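Local coordinates for protein iron transport multicopper oxidase FET3 (Saccharomyces cerevisiae, PDB 1ZPU) that oxidises Fe(II) to Fe(III) with four bound copper ions, reducing dioxygen to water, so that the permease FTR1 can import the iron; it also oxidises Cu(I), at residues Gln491-Glu494 with Asn495-Glu498; Gln111-Asp114 with Gly115-Leu119; Val157-Pro160 with Thr161-Pro165; Leu327-Gly330 with Val331-Phe335; Asp145-Thr148 with Asp149-Ser153. All coordinates share one frame; numbering follows the deposited sequence.

Contact 1: Gln491-Glu494 with Asn495-Glu498; sequences QLSE and NHLE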
loop_
_atom_site.group_PDB
_atom_site.type_symbol
_atom_site.label_atom_id
_atom_site.label_comp_id
_atom_site.label_asym_id
_atom_site.label_seq_id
_atom_site.Cartn_x
_atom_site.Cartn_y
_atom_site.Cartn_z
ATOM N N GLN A 491 22.016 -5.250 11.473
ATOM C CA GLN A 491 22.061 -6.532 12.188
ATOM C C GLN A 491 20.809 -6.739 13.039
ATOM O O GLN A 491 20.298 -5.798 13.632
ATOM C CB GLN A 491 23.338 -6.666 13.041
ATOM C CG GLN A 491 24.689 -6.555 12.281
ATOM C CD GLN A 491 24.765 -7.459 11.042
ATOM O OE1 GLN A 491 24.941 -8.675 11.156
ATOM N NE2 GLN A 491 24.637 -6.858 9.853
ATOM N N LEU A 492 20.314 -7.974 13.075
ATOM C CA LEU A 492 19.077 -8.301 13.783
ATOM C C LEU A 492 19.250 -8.228 15.290
ATOM O O LEU A 492 20.236 -8.715 15.841
ATOM C CB LEU A 492 18.542 -9.682 13.380
ATOM C CG LEU A 492 18.274 -9.905 11.890
ATOM C CD1 LEU A 492 18.210 -11.387 11.554
ATOM C CD2 LEU A 492 17.022 -9.184 11.415
ATOM N N SER A 493 18.272 -7.611 15.942
ATOM C CA SER A 493 18.241 -7.448 17.390
ATOM C C SER A 493 17.882 -8.753 18.095
ATOM O O SER A 493 17.352 -9.679 17.474
ATOM C CB SER A 493 17.204 -6.389 17.756
ATOM O OG SER A 493 15.917 -6.774 17.308
ATOM N N GLU A 494 18.158 -8.813 19.398
ATOM C CA GLU A 494 17.784 -9.970 20.213
ATOM C C GLU A 494 16.266 -10.179 20.141
ATOM O O GLU A 494 15.802 -11.300 19.931
ATOM C CB GLU A 494 18.240 -9.829 21.682
ATOM C CG GLU A 494 19.556 -9.067 21.923
ATOM C CD GLU A 494 20.796 -9.953 21.898
ATOM O OE1 GLU A 494 20.804 -10.966 21.162
ATOM O OE2 GLU A 494 21.774 -9.629 22.615
ATOM N N ASN A 495 15.506 -9.097 20.291
ATOM C CA ASN A 495 14.054 -9.176 20.218
ATOM C C ASN A 495 13.526 -9.888 18.969
ATOM O O ASN A 495 12.665 -10.768 19.086
ATOM C CB ASN A 495 13.410 -7.800 20.344
ATOM C CG ASN A 495 11.907 -7.865 20.212
ATOM O OD1 ASN A 495 11.308 -7.185 19.368
ATOM N ND2 ASN A 495 11.286 -8.723 21.018
ATOM N N HIS A 496 14.039 -9.503 17.793
ATOM C CA HIS A 496 13.624 -10.100 16.512
ATOM C C HIS A 496 13.924 -11.604 16.437
ATOM O O HIS A 496 13.067 -12.390 16.018
ATOM C CB HIS A 496 14.280 -9.388 15.323
ATOM C CG HIS A 496 13.747 -8.018 15.054
ATOM N ND1 HIS A 496 12.401 -7.725 15.042
ATOM C CD2 HIS A 496 14.382 -6.861 14.756
ATOM C CE1 HIS A 496 12.228 -6.445 14.768
ATOM N NE2 HIS A 496 13.413 -5.898 14.584
ATOM N N LEU A 497 15.137 -11.993 16.831
ATOM C CA LEU A 497 15.513 -13.398 16.912
ATOM C C LEU A 497 14.574 -14.136 17.874
ATOM O O LEU A 497 14.151 -15.262 17.608
ATOM C CB LEU A 497 16.985 -13.533 17.351
ATOM C CG LEU A 497 18.176 -13.567 16.365
ATOM C CD1 LEU A 497 17.866 -13.078 14.945
ATOM C CD2 LEU A 497 19.379 -12.814 16.945
ATOM N N GLU A 498 14.241 -13.475 18.980
ATOM C CA GLU A 498 13.303 -13.995 19.968
ATOM C C GLU A 498 11.917 -14.272 19.352
ATOM O O GLU A 498 11.310 -15.306 19.653
ATOM C CB GLU A 498 13.227 -13.018 21.147
ATOM C CG GLU A 498 12.015 -13.150 22.060
ATOM C CD GLU A 498 12.191 -14.197 23.143
ATOM O OE1 GLU A 498 13.341 -14.645 23.402
ATOM O OE2 GLU A 498 11.157 -14.560 23.744
#
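The imidazole of H496 is approached obliquely by the hydroxyl of S493, with OG 3.0 Å from CD2 of the ring. M72, from a nearby loop, touches the same imidazole. OG reaches this place because it lies between the backbone N and the carbonyl carbon of S493 (chi1 60°), which turns the hydroxyl back under the first turn of the helix. There it also accepts a weak but fairly straight bond from the backbone, H496 N to S493 OG at 3.3 Å. S493 is thus the N-cap of the helix, its side chain taking up an amide that has no carbonyl one turn earlier within the helix to receive it.

The backbone ladder starts at the same point. L497 N donates to S493 O at 3.3 Å, almost linearly (176°), and the next rung, from E498 N to E494 O, is shorter at 2.8 Å. Outside the cap sits an apolar pair: the side chains of L492 and L497 meet at about a right angle, with L497 CD1 3.8 Å from L492 CB. One leucine just before the cap and one four residues after it form a hydrophobic staple, so that both side chain and backbone hold the incoming loop to the helix.

N495 faces away from this pair, its amide bonded to the backbone of T88 and L90 at the start of strand 88-94. L492 also touches S71 and L353 in loops. The contact lies at the molecular surface, where the loop after helix 481-486 runs into helix 494-502, which is tied to the first cupredoxin domain by the C81-C500 disulfide.

Contact 2: Gln111-Asp114 with Gly115-Leu119; sequences QYED and GMKGL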
loop_
_atom_site.group_PDB
_atom_site.type_symbol
_atom_site.label_atom_id
_atom_site.label_comp_id
_atom_site.label_asym_id
_atom_site.label_seq_id
_atom_site.Cartn_x
_atom_site.Cartn_y
_atom_site.Cartn_z
ATOM N N GLN A 111 -5.630 -9.236 7.438
ATOM C CA GLN A 111 -5.622 -8.529 8.702
ATOM C C GLN A 111 -5.970 -7.020 8.625
ATOM O O GLN A 111 -6.909 -6.588 9.277
ATOM C CB GLN A 111 -4.265 -8.775 9.354
ATOM C CG GLN A 111 -4.239 -8.722 10.840
ATOM C CD GLN A 111 -3.410 -9.855 11.422
ATOM O OE1 GLN A 111 -2.310 -9.644 11.936
ATOM N NE2 GLN A 111 -3.935 -11.070 11.327
ATOM N N TYR A 112 -5.271 -6.206 7.840
ATOM C CA TYR A 112 -5.586 -4.761 7.925
ATOM C C TYR A 112 -7.008 -4.343 7.513
ATOM O O TYR A 112 -7.544 -3.387 8.070
ATOM C CB TYR A 112 -4.509 -3.824 7.359
ATOM C CG TYR A 112 -4.572 -3.453 5.892
ATOM C CD1 TYR A 112 -5.428 -2.447 5.418
ATOM C CD2 TYR A 112 -3.712 -4.058 4.982
ATOM C CE1 TYR A 112 -5.442 -2.093 4.064
ATOM C CE2 TYR A 112 -3.713 -3.722 3.650
ATOM C CZ TYR A 112 -4.567 -2.745 3.190
ATOM O OH TYR A 112 -4.519 -2.467 1.840
ATOM N N GLU A 113 -7.624 -5.046 6.564
ATOM C CA GLU A 113 -9.053 -4.834 6.294
ATOM C C GLU A 113 -9.907 -5.013 7.530
ATOM O O GLU A 113 -10.928 -4.376 7.656
ATOM C CB GLU A 113 -9.597 -5.741 5.187
ATOM C CG GLU A 113 -9.532 -5.106 3.792
ATOM C CD GLU A 113 -10.691 -4.167 3.460
ATOM O OE1 GLU A 113 -11.100 -3.291 4.265
ATOM O OE2 GLU A 113 -11.198 -4.299 2.340
ATOM N N ASP A 114 -9.491 -5.876 8.442
ATOM C CA ASP A 114 -10.263 -6.112 9.643
ATOM C C ASP A 114 -9.941 -5.108 10.749
ATOM O O ASP A 114 -10.269 -5.340 11.918
ATOM C CB ASP A 114 -10.106 -7.567 10.106
ATOM C CG ASP A 114 -10.837 -8.568 9.182
ATOM O OD1 ASP A 114 -11.732 -8.151 8.401
ATOM O OD2 ASP A 114 -10.522 -9.781 9.240
ATOM N N GLY A 115 -9.294 -3.998 10.382
ATOM C CA GLY A 115 -9.202 -2.835 11.271
ATOM C C GLY A 115 -7.819 -2.393 11.716
ATOM O O GLY A 115 -7.673 -1.281 12.251
ATOM N N MET A 116 -6.807 -3.238 11.501
ATOM C CA MET A 116 -5.446 -2.967 12.007
ATOM C C MET A 116 -4.674 -2.024 11.080
ATOM O O MET A 116 -3.838 -2.461 10.268
ATOM C CB MET A 116 -4.686 -4.271 12.243
ATOM C CG MET A 116 -3.363 -4.128 12.908
ATOM S SD MET A 116 -2.723 -5.776 13.374
ATOM C CE MET A 116 -1.015 -5.383 13.680
ATOM N N LYS A 117 -4.950 -0.733 11.221
ATOM C CA LYS A 117 -4.409 0.280 10.325
ATOM C C LYS A 117 -4.660 1.666 10.928
ATOM O O LYS A 117 -5.619 1.867 11.669
ATOM C CB LYS A 117 -5.047 0.173 8.941
ATOM C CG LYS A 117 -6.567 0.359 8.954
ATOM C CD LYS A 117 -7.246 -0.278 7.741
ATOM C CE LYS A 117 -8.573 0.411 7.381
ATOM N NZ LYS A 117 -9.406 -0.462 6.487
ATOM N N GLY A 118 -3.784 2.612 10.602
ATOM C CA GLY A 118 -3.766 3.925 11.220
ATOM C C GLY A 118 -2.831 4.840 10.460
ATOM O O GLY A 118 -2.009 4.376 9.672
ATOM N N LEU A 119 -2.955 6.142 10.696
ATOM C CA LEU A 119 -2.139 7.129 10.011
ATOM C C LEU A 119 -0.805 7.400 10.700
ATOM O O LEU A 119 -0.683 7.319 11.915
ATOM C CB LEU A 119 -2.920 8.432 9.852
ATOM C CG LEU A 119 -4.224 8.406 9.049
ATOM C CD1 LEU A 119 -4.696 9.807 8.814
ATOM C CD2 LEU A 119 -4.064 7.715 7.721
#
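Y112 and K117 meet through first torsions of the same kind: in each, CG is flanked by the residue's own N and C atoms (chi1 89° and 60°). This sends the lysine chain, extended beyond CG, across the tyrosine at about a right angle, with K117 CD at the edge of the ring and 3.7 Å from Y112 CD1. The lysine chain lies alongside E113, and K117 NZ and E113 OE1 form a long salt bridge at 4.0 Å. S140 OG is a closer polar partner for that nitrogen.

The backbone of 111-115 is tightly turned. D114 N bonds to Q111 O at 2.8 Å and G115 N to Y112 O at 3.0 Å, the latter donor standing above the carbonyl plane rather than on a lone pair. With phi at 118°, G115 takes a conformation in which a side chain would be jammed against the carbonyl O of D114. M116 follows as the centre of an inverse gamma turn, which swings the chain into strand 117-123.

Y112 packs against H105, a ligand of the type 3 copper pair, and lies beside H464, another; its hydroxyl bonds to G196 O. W103 meets the tyrosine ring edge-to-face, and D114 forms a salt bridge with R22. The turn thus joins strands 100-105 and 117-123 of the first cupredoxin domain, with strand 133-142 of the second alongside.

Contact 3: Val157-Pro160 with Thr161-Pro165; sequences VYNP and TGAEP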
loop_
_atom_site.group_PDB
_atom_site.type_symbol
_atom_site.label_atom_id
_atom_site.label_comp_id
_atom_site.label_asym_id
_atom_site.label_seq_id
_atom_site.Cartn_x
_atom_site.Cartn_y
_atom_site.Cartn_z
ATOM N N VAL A 157 -11.988 -23.643 -5.330
ATOM C CA VAL A 157 -12.361 -24.239 -6.609
ATOM C C VAL A 157 -13.735 -23.772 -7.080
ATOM O O VAL A 157 -14.053 -23.882 -8.257
ATOM C CB VAL A 157 -12.365 -25.779 -6.564
ATOM C CG1 VAL A 157 -10.970 -26.319 -6.716
ATOM C CG2 VAL A 157 -13.012 -26.283 -5.286
ATOM N N TYR A 158 -14.552 -23.260 -6.168
ATOM C CA TYR A 158 -15.852 -22.731 -6.560
ATOM C C TYR A 158 -15.764 -21.245 -6.921
ATOM O O TYR A 158 -16.781 -20.561 -7.046
ATOM C CB TYR A 158 -16.896 -23.015 -5.490
ATOM C CG TYR A 158 -16.809 -24.426 -4.964
ATOM C CD1 TYR A 158 -16.288 -24.686 -3.699
ATOM C CD2 TYR A 158 -17.211 -25.506 -5.741
ATOM C CE1 TYR A 158 -16.184 -25.984 -3.214
ATOM C CE2 TYR A 158 -17.111 -26.798 -5.264
ATOM C CZ TYR A 158 -16.595 -27.032 -3.998
ATOM O OH TYR A 158 -16.498 -28.315 -3.504
ATOM N N ASN A 159 -14.531 -20.769 -7.102
ATOM C CA ASN A 159 -14.264 -19.430 -7.588
ATOM C C ASN A 159 -13.186 -19.436 -8.659
ATOM O O ASN A 159 -12.105 -18.886 -8.442
ATOM C CB ASN A 159 -13.816 -18.526 -6.452
ATOM C CG ASN A 159 -13.839 -17.061 -6.845
ATOM O OD1 ASN A 159 -14.712 -16.632 -7.595
ATOM N ND2 ASN A 159 -12.889 -16.290 -6.340
ATOM N N PRO A 160 -13.478 -20.045 -9.828
ATOM C CA PRO A 160 -12.470 -20.208 -10.882
ATOM C C PRO A 160 -12.085 -18.888 -11.571
ATOM O O PRO A 160 -11.009 -18.791 -12.157
ATOM C CB PRO A 160 -13.160 -21.133 -11.877
ATOM C CG PRO A 160 -14.391 -21.627 -11.194
ATOM C CD PRO A 160 -14.777 -20.596 -10.241
ATOM N N THR A 161 -12.959 -17.888 -11.492
ATOM C CA THR A 161 -12.749 -16.598 -12.130
ATOM C C THR A 161 -11.745 -15.776 -11.360
ATOM O O THR A 161 -11.199 -14.811 -11.886
ATOM C CB THR A 161 -14.077 -15.825 -12.192
ATOM O OG1 THR A 161 -14.975 -16.534 -13.041
ATOM C CG2 THR A 161 -13.896 -14.407 -12.761
ATOM N N GLY A 162 -11.513 -16.136 -10.104
ATOM C CA GLY A 162 -10.687 -15.316 -9.220
ATOM C C GLY A 162 -11.408 -14.056 -8.772
ATOM O O GLY A 162 -10.773 -13.113 -8.299
ATOM N N ALA A 163 -12.735 -14.043 -8.910
ATOM C CA ALA A 163 -13.563 -12.912 -8.505
ATOM C C ALA A 163 -13.294 -12.544 -7.055
ATOM O O ALA A 163 -13.404 -13.377 -6.154
ATOM C CB ALA A 163 -15.032 -13.215 -8.714
ATOM N N GLU A 164 -12.918 -11.293 -6.851
ATOM C CA GLU A 164 -12.657 -10.735 -5.536
ATOM C C GLU A 164 -13.969 -10.448 -4.826
ATOM O O GLU A 164 -14.897 -9.937 -5.462
ATOM C CB GLU A 164 -11.907 -9.423 -5.747
ATOM C CG GLU A 164 -12.233 -8.851 -7.130
ATOM C CD GLU A 164 -10.982 -8.555 -7.884
ATOM O OE1 GLU A 164 -10.996 -7.743 -8.850
ATOM O OE2 GLU A 164 -9.961 -9.133 -7.471
ATOM N N PRO A 165 -14.050 -10.751 -3.511
ATOM C CA PRO A 165 -15.272 -10.531 -2.726
ATOM C C PRO A 165 -15.700 -9.072 -2.684
ATOM O O PRO A 165 -14.880 -8.189 -2.540
ATOM C CB PRO A 165 -14.890 -11.000 -1.322
ATOM C CG PRO A 165 -13.444 -11.075 -1.312
ATOM C CD PRO A 165 -12.975 -11.331 -2.693
#
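N159 reaches over the turn to A163, and this is where the contact is close. The carboxamide donates from N159 ND2 to A163 O at 3.0 Å, with the acceptor tilted a little from the amide plane, while N159 OD1 rests 3.6 Å from A163 CB. CG lies anti to the backbone N (chi1 -167°), directing the amide along the returning chain. A second acceptor for the same nitrogen, F154 O, ties the turn to the end of helix 147-154.

Between the two residues the backbone makes a type I beta turn from N159 to G162, closed by G162 N to N159 O at 3.3 Å, in the loop that leads from the helix to strand 169-172 of the second cupredoxin domain. Replacing N159 with an alanine would probably leave A163 O and F154 O without this shared donor and the turn freer to shift.

P160 and T161, at the corner of the turn, are exposed and add no side-chain bond across it. On the exposed approach, V157 CG2 packs over the face of the Y158 ring, 3.7 Å above its centre. At the far end E164 OE2 accepts a bond from H468 NE2, a type 1 copper ligand, consistent with a link from this surface toward that metal.

Contact 4: Leu327-Gly330 with Val331-Phe335; sequences LKNG and VNYAF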
loop_
_atom_site.group_PDB
_atom_site.type_symbol
_atom_site.label_atom_id
_atom_site.label_comp_id
_atom_site.label_asym_id
_atom_site.label_seq_id
_atom_site.Cartn_x
_atom_site.Cartn_y
_atom_site.Cartn_z
ATOM N N LEU A 327 -4.366 -22.841 -11.386
ATOM C CA LEU A 327 -3.358 -23.892 -11.235
ATOM C C LEU A 327 -3.974 -25.297 -11.003
ATOM O O LEU A 327 -5.204 -25.460 -10.967
ATOM C CB LEU A 327 -2.354 -23.528 -10.124
ATOM C CG LEU A 327 -1.396 -22.336 -10.280
ATOM C CD1 LEU A 327 -0.480 -22.256 -9.090
ATOM C CD2 LEU A 327 -0.567 -22.428 -11.533
ATOM N N LYS A 328 -3.104 -26.298 -10.859
ATOM C CA LYS A 328 -3.481 -27.712 -10.699
ATOM C C LYS A 328 -4.522 -27.964 -9.601
ATOM O O LYS A 328 -5.358 -28.870 -9.717
ATOM C CB LYS A 328 -2.229 -28.524 -10.376
ATOM C CG LYS A 328 -2.049 -29.738 -11.225
ATOM C CD LYS A 328 -1.087 -30.701 -10.568
ATOM C CE LYS A 328 -0.573 -31.712 -11.564
ATOM N NZ LYS A 328 0.333 -32.655 -10.883
ATOM N N ASN A 329 -4.465 -27.173 -8.531
ATOM C CA ASN A 329 -5.425 -27.336 -7.442
ATOM C C ASN A 329 -6.773 -26.660 -7.716
ATOM O O ASN A 329 -7.665 -26.677 -6.866
ATOM C CB ASN A 329 -4.835 -26.931 -6.084
ATOM C CG ASN A 329 -4.617 -25.438 -5.950
ATOM O OD1 ASN A 329 -4.747 -24.675 -6.912
ATOM N ND2 ASN A 329 -4.284 -25.011 -4.738
ATOM N N GLY A 330 -6.910 -26.079 -8.909
ATOM C CA GLY A 330 -8.173 -25.516 -9.370
ATOM C C GLY A 330 -8.462 -24.098 -8.915
ATOM O O GLY A 330 -9.451 -23.499 -9.345
ATOM N N VAL A 331 -7.619 -23.550 -8.042
ATOM C CA VAL A 331 -7.831 -22.185 -7.567
ATOM C C VAL A 331 -7.109 -21.174 -8.453
ATOM O O VAL A 331 -6.157 -21.515 -9.159
ATOM C CB VAL A 331 -7.495 -21.992 -6.045
ATOM C CG1 VAL A 331 -7.567 -23.308 -5.281
ATOM C CG2 VAL A 331 -6.147 -21.319 -5.838
ATOM N N ASN A 332 -7.580 -19.934 -8.409
ATOM C CA ASN A 332 -7.064 -18.876 -9.261
ATOM C C ASN A 332 -5.989 -18.019 -8.577
ATOM O O ASN A 332 -6.252 -17.371 -7.563
ATOM C CB ASN A 332 -8.223 -18.014 -9.753
ATOM C CG ASN A 332 -7.809 -17.045 -10.829
ATOM O OD1 ASN A 332 -7.641 -15.849 -10.574
ATOM N ND2 ASN A 332 -7.641 -17.550 -12.042
ATOM N N TYR A 333 -4.787 -18.028 -9.148
ATOM C CA TYR A 333 -3.652 -17.283 -8.618
ATOM C C TYR A 333 -3.295 -16.066 -9.474
ATOM O O TYR A 333 -3.758 -15.936 -10.620
ATOM C CB TYR A 333 -2.441 -18.204 -8.498
ATOM C CG TYR A 333 -2.566 -19.238 -7.399
ATOM C CD1 TYR A 333 -2.955 -20.543 -7.683
ATOM C CD2 TYR A 333 -2.297 -18.908 -6.073
ATOM C CE1 TYR A 333 -3.060 -21.500 -6.682
ATOM C CE2 TYR A 333 -2.407 -19.847 -5.066
ATOM C CZ TYR A 333 -2.789 -21.146 -5.370
ATOM O OH TYR A 333 -2.904 -22.082 -4.358
ATOM N N ALA A 334 -2.478 -15.177 -8.911
ATOM C CA ALA A 334 -1.961 -14.021 -9.635
ATOM C C ALA A 334 -0.477 -14.203 -9.939
ATOM O O ALA A 334 0.270 -14.740 -9.119
ATOM C CB ALA A 334 -2.176 -12.787 -8.840
ATOM N N PHE A 335 -0.054 -13.748 -11.116
ATOM C CA PHE A 335 1.298 -14.012 -11.588
ATOM C C PHE A 335 2.071 -12.764 -12.017
ATOM O O PHE A 335 1.536 -11.889 -12.691
ATOM C CB PHE A 335 1.261 -14.992 -12.763
ATOM C CG PHE A 335 0.730 -16.346 -12.414
ATOM C CD1 PHE A 335 -0.643 -16.592 -12.387
ATOM C CD2 PHE A 335 1.599 -17.394 -12.143
ATOM C CE1 PHE A 335 -1.137 -17.852 -12.076
ATOM C CE2 PHE A 335 1.105 -18.659 -11.835
ATOM C CZ PHE A 335 -0.262 -18.881 -11.803
#
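Polar contacts run from N329 to the chain that follows it at this hairpin end. The asparagine amide works in two directions: V331 N donates to N329 OD1 at 3.3 Å, from above the carbonyl plane, and N329 ND2 donates to Y333 OH, also at 3.3 Å. A chi1 of 70° tucks CG in over the residue's own main chain and folds the amide back over the turn; its plane lies within 9° of the tyrosine ring, with OD1 near the ring edge. The V331 CG1 methyl lies beside the amide oxygen, 3.5 Å from N329 OD1. A leucine in place of N329 would probably leave V331 N and the tyrosine hydroxyl without these partners and the ring less fixed.

Backbone bonds close the loop itself. G330 N meets L327 O at 2.7 Å, completing a type I turn, and L327 N bonds to V331 O at 3.2 Å. With G330 at positive phi (84°), this is the classic type I turn with a G1 beta bulge, linking antiparallel strands 316-326 and 332-336.

Apolar contacts centre on L327, whose side chain divides between two aromatic rings: CD1 comes obliquely to Y333, 3.3 Å from its CD1, and CD2 meets the edge of F335, 3.6 Å from CZ.

N332 O also bonds to Q471 NE2, just beyond helix 466-470. The chemistry implies a division of labour: the amide bonds the hydroxyl and the leucine packs on the ring, an arrangement likely to limit the tyrosine's freedom to turn.

Contact 5: Asp145-Thr148 with Asp149-Ser153; sequences DLVT and DLTKS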
loop_
_atom_site.group_PDB
_atom_site.type_symbol
_atom_site.label_atom_id
_atom_site.label_comp_id
_atom_site.label_asym_id
_atom_site.label_seq_id
_atom_site.Cartn_x
_atom_site.Cartn_y
_atom_site.Cartn_z
ATOM N N ASP A 145 -18.080 -9.525 6.690
ATOM C CA ASP A 145 -17.446 -10.743 7.117
ATOM C C ASP A 145 -15.954 -10.501 7.250
ATOM O O ASP A 145 -15.382 -9.701 6.514
ATOM C CB ASP A 145 -17.718 -11.858 6.109
ATOM C CG ASP A 145 -19.208 -12.200 5.994
ATOM O OD1 ASP A 145 -19.690 -13.137 6.699
ATOM O OD2 ASP A 145 -19.897 -11.527 5.192
ATOM N N LEU A 146 -15.329 -11.197 8.190
ATOM C CA LEU A 146 -13.887 -11.137 8.386
ATOM C C LEU A 146 -13.159 -11.721 7.190
ATOM O O LEU A 146 -13.677 -12.584 6.487
ATOM C CB LEU A 146 -13.486 -11.920 9.627
ATOM C CG LEU A 146 -14.021 -11.491 10.988
ATOM C CD1 LEU A 146 -15.423 -12.066 11.237
ATOM C CD2 LEU A 146 -13.063 -12.026 12.006
ATOM N N VAL A 147 -11.937 -11.253 6.968
ATOM C CA VAL A 147 -11.157 -11.702 5.833
ATOM C C VAL A 147 -10.892 -13.206 5.889
ATOM O O VAL A 147 -11.014 -13.890 4.883
ATOM C CB VAL A 147 -9.906 -10.876 5.699
ATOM C CG1 VAL A 147 -9.110 -11.309 4.510
ATOM C CG2 VAL A 147 -10.315 -9.468 5.512
ATOM N N THR A 148 -10.588 -13.718 7.072
ATOM C CA THR A 148 -10.389 -15.147 7.258
ATOM C C THR A 148 -11.504 -15.986 6.627
ATOM O O THR A 148 -11.219 -16.974 5.928
ATOM C CB THR A 148 -10.142 -15.471 8.754
ATOM O OG1 THR A 148 -8.729 -15.418 8.999
ATOM C CG2 THR A 148 -10.699 -16.854 9.171
ATOM N N ASP A 149 -12.753 -15.563 6.843
ATOM C CA ASP A 149 -13.926 -16.253 6.300
ATOM C C ASP A 149 -14.122 -16.094 4.788
ATOM O O ASP A 149 -14.439 -17.071 4.086
ATOM C CB ASP A 149 -15.166 -15.850 7.084
ATOM C CG ASP A 149 -15.153 -16.416 8.488
ATOM O OD1 ASP A 149 -14.587 -17.522 8.664
ATOM O OD2 ASP A 149 -15.693 -15.774 9.414
ATOM N N LEU A 150 -13.903 -14.878 4.290
ATOM C CA LEU A 150 -13.998 -14.614 2.864
ATOM C C LEU A 150 -12.954 -15.393 2.072
ATOM O O LEU A 150 -13.257 -15.919 0.999
ATOM C CB LEU A 150 -13.907 -13.113 2.566
ATOM C CG LEU A 150 -15.004 -12.243 3.192
ATOM C CD1 LEU A 150 -14.722 -10.790 3.007
ATOM C CD2 LEU A 150 -16.379 -12.615 2.650
ATOM N N THR A 151 -11.744 -15.484 2.618
ATOM C CA THR A 151 -10.636 -16.199 1.993
ATOM C C THR A 151 -10.986 -17.648 1.649
ATOM O O THR A 151 -10.506 -18.185 0.653
ATOM C CB THR A 151 -9.419 -16.204 2.931
ATOM O OG1 THR A 151 -9.056 -14.853 3.235
ATOM C CG2 THR A 151 -8.220 -16.924 2.302
ATOM N N LYS A 152 -11.823 -18.269 2.475
ATOM C CA LYS A 152 -12.200 -19.665 2.293
ATOM C C LYS A 152 -12.911 -19.877 0.974
ATOM O O LYS A 152 -12.693 -20.888 0.299
ATOM C CB LYS A 152 -13.105 -20.136 3.428
ATOM C CG LYS A 152 -12.414 -20.302 4.749
ATOM C CD LYS A 152 -13.443 -20.387 5.846
ATOM C CE LYS A 152 -12.807 -20.239 7.216
ATOM N NZ LYS A 152 -13.744 -20.790 8.245
ATOM N N SER A 153 -13.769 -18.929 0.618
ATOM C CA SER A 153 -14.479 -19.006 -0.654
ATOM C C SER A 153 -13.829 -18.157 -1.752
ATOM O O SER A 153 -14.194 -18.292 -2.914
ATOM C CB SER A 153 -15.968 -18.678 -0.505
ATOM O OG SER A 153 -16.146 -17.457 0.185
#
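T151 binds back to the carbonyl of V147 twice. Its hydroxyl donates from T151 OG1 to V147 O at 2.7 Å, standing above the carbonyl plane, while T151 N reaches the same oxygen at 2.9 Å, nearly in line with the C=O bond. OG1 is placed there by lying anti to its own carbonyl carbon (chi1 -58°), which turns it back along the helix, past V147 CG1.

One residue earlier, L150 N bonds to L146 O at 3.2 Å in the carbonyl plane, and D149 N adds a weak bond to that oxygen. L146 is the N-cap residue of helix 147-154, a short helix on the surface of the second cupredoxin domain, and these bonds form its first turns. L150 also reaches beyond the cap, CD2 resting 3.8 Å from D145 CB.

On the outer side K152 NZ and D149 OD1 make a weak salt bridge at 3.4 Å, and the lysine chain runs past T148 O. The acidic side chain so near the helix start would probably be favoured by the helix dipole.

Further out, D114 OD2, from the first domain, accepts a hydrogen bond from V147 N at the start of the helix. V147 and L150 both pack on W467 of helix 466-470, next to the type 1 copper ligand H468.

How the contacts relate
From the N terminus, contact 2 comes first, closing the turn into strand 117-123 of the first domain. Contact 5 follows at the start of the second domain's helix, and the two touch where E113 CB packs on V147 CG2 at 3.8 Å, joining domains one and two. Contact 3 lies just after that helix, with N159 CB 3.6 Å from S153 O. Contact 4, the hairpin of the third domain, meets contact 3 where G162 CA approaches N332 OD1 at 3.4 Å, joining domains two and three. Contact 1 leads into the C-terminal helix 494-502 and stands apart, its centre about 25 Å from that of contact 2. All five run in series; none nests or crosses.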